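Local atomic coordinates of predicted component of a thermophile-specific DNA repair system, contains a RAMP domain (Methanopyrus kandleri, PDB entry 4N0L), a protein that probably binds CRISPR RNA as the Csm3 subunit of a type III-A interference complex, and carries a bound zinc ion. Residues A274-S279 / E290-E295. Residues are numbered along the deposited sequence; the frame is centred on the assembly and turned at random.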
# COMPACT_ATOMS: atom_id res chain seq x y z
N ALA A 274 -14.24 -7.66 -1.76
CA ALA A 274 -13.76 -8.89 -2.38
C ALA A 274 -12.28 -8.85 -2.76
O ALA A 274 -11.72 -7.79 -3.04
CB ALA A 274 -14.59 -9.20 -3.61
N LEU A 275 -11.66 -10.03 -2.74
CA LEU A 275 -10.34 -10.23 -3.33
C LEU A 275 -10.50 -10.99 -4.64
O LEU A 275 -10.96 -12.13 -4.65
CB LEU A 275 -9.41 -10.98 -2.38
CG LEU A 275 -8.60 -10.21 -1.33
CD1 LEU A 275 -9.39 -9.07 -0.71
CD2 LEU A 275 -8.11 -11.17 -0.26
N CYS A 276 -10.09 -10.37 -5.74
CA CYS A 276 -10.32 -10.94 -7.06
C CYS A 276 -9.02 -11.38 -7.73
O CYS A 276 -8.16 -10.55 -8.04
CB CYS A 276 -11.06 -9.93 -7.95
SG CYS A 276 -12.58 -9.27 -7.21
N ALA A 277 -8.89 -12.68 -7.95
CA ALA A 277 -7.63 -13.26 -8.40
C ALA A 277 -7.66 -13.73 -9.85
O ALA A 277 -8.63 -14.32 -10.32
CB ALA A 277 -7.25 -14.42 -7.50
N ARG A 278 -6.57 -13.44 -10.57
CA ARG A 278 -6.36 -13.98 -11.91
C ARG A 278 -4.94 -14.50 -12.05
O ARG A 278 -3.98 -13.74 -11.94
CB ARG A 278 -6.66 -12.93 -12.99
CG ARG A 278 -8.11 -12.49 -13.02
CD ARG A 278 -8.39 -11.48 -14.13
NE ARG A 278 -7.85 -10.15 -13.86
CZ ARG A 278 -8.36 -9.03 -14.36
NH1 ARG A 278 -9.43 -9.08 -15.15
NH2 ARG A 278 -7.82 -7.86 -14.07
N SER A 279 -4.81 -15.81 -12.27
CA SER A 279 -3.50 -16.42 -12.48
C SER A 279 -3.11 -16.37 -13.95
O SER A 279 -3.96 -16.22 -14.82
CB SER A 279 -3.49 -17.87 -11.98
OG SER A 279 -4.12 -18.73 -12.91
N GLU A 290 -15.31 -16.14 -12.81
CA GLU A 290 -16.17 -15.63 -11.76
C GLU A 290 -16.22 -14.12 -11.93
O GLU A 290 -15.18 -13.47 -11.98
CB GLU A 290 -15.66 -16.02 -10.36
CG GLU A 290 -15.25 -17.47 -10.23
CD GLU A 290 -15.20 -17.93 -8.78
OE1 GLU A 290 -15.05 -19.15 -8.54
OE2 GLU A 290 -15.31 -17.07 -7.88
N GLY A 291 -17.42 -13.57 -12.04
CA GLY A 291 -17.55 -12.14 -12.24
C GLY A 291 -17.73 -11.36 -10.95
O GLY A 291 -18.28 -11.87 -9.97
N PHE A 292 -17.27 -10.12 -10.96
CA PHE A 292 -17.43 -9.22 -9.83
C PHE A 292 -17.23 -7.77 -10.26
O PHE A 292 -16.29 -7.46 -11.00
CB PHE A 292 -16.45 -9.57 -8.70
CG PHE A 292 -16.69 -8.80 -7.44
CD1 PHE A 292 -17.64 -9.22 -6.51
CD2 PHE A 292 -15.98 -7.64 -7.17
CE1 PHE A 292 -17.86 -8.51 -5.35
CE2 PHE A 292 -16.20 -6.93 -6.00
CZ PHE A 292 -17.15 -7.36 -5.09
N PRO A 293 -18.11 -6.87 -9.80
CA PRO A 293 -19.29 -7.22 -9.01
C PRO A 293 -20.49 -7.58 -9.89
O PRO A 293 -20.78 -6.88 -10.86
CB PRO A 293 -19.56 -5.95 -8.21
CG PRO A 293 -19.11 -4.86 -9.12
CD PRO A 293 -17.92 -5.41 -9.87
N GLU A 294 -21.17 -8.67 -9.56
CA GLU A 294 -22.41 -9.02 -10.24
C GLU A 294 -23.59 -8.32 -9.57
O GLU A 294 -23.42 -7.67 -8.54
CB GLU A 294 -22.60 -10.54 -10.25
CG GLU A 294 -21.66 -11.25 -11.22
CD GLU A 294 -21.59 -12.74 -10.99
OE1 GLU A 294 -22.15 -13.22 -9.98
OE2 GLU A 294 -20.98 -13.44 -11.83
N GLU A 295 -24.77 -8.43 -10.18
CA GLU A 295 -25.97 -7.78 -9.65
C GLU A 295 -26.22 -8.19 -8.20
O GLU A 295 -26.60 -7.37 -7.37
CB GLU A 295 -27.19 -8.11 -10.51
CG GLU A 295 -28.41 -7.25 -10.18
CD GLU A 295 -29.62 -7.58 -11.03
OE1 GLU A 295 -29.65 -8.68 -11.62
OE2 GLU A 295 -30.54 -6.74 -11.10
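The sulfur of Cys276 meets the ring of Phe292 obliquely, with SG 3.8 Å from CD2 and 45° off the ring normal, in a sulfur-aromatic contact. SG approaches the CG-CD2 side of the ring, near the root of the side chain, while the far end goes to Ala274. There the methyl CB lies over one face, 3.5 Å from Phe292 CZ, and makes a CH-pi contact with the ring centroid at 3.7 Å. Because Ala274 and Cys276 are two residues apart on one strand, their side chains emerge on the same side of the sheet and share a single aromatic partner along its length. Phe292 reaches them with CG anti to its backbone N (chi1 -173°), which carries the ring out from the short strand 290-292. Its opposite face is covered by its own neighbour: the peptide bond before Pro293 is cis, and Pro293 CB sits 3.9 Å above the plane, over the ring centre. The phenyl group is thus sandwiched between a methyl and a proline.

Strand 268-278 belongs to the antiparallel sheet of the RRM-like RAMP fold, where 7-16 and 318-321 flank it; Val11 and Val319 from these two strands also touch Phe292. Through this buried aromatic, the two-stranded antiparallel sheet of 290-292 and 314-316 packs against the larger sheet.

No hydrogen bond crosses between 274-279 and 290-295, and the nearest CA atoms, those of Cys276 and Phe292, stay 7.8 Å apart. Between these two segments the attraction is therefore apolar, from dispersion and the polarisable sulfur and ring, with side chains and not backbone pairing in contact.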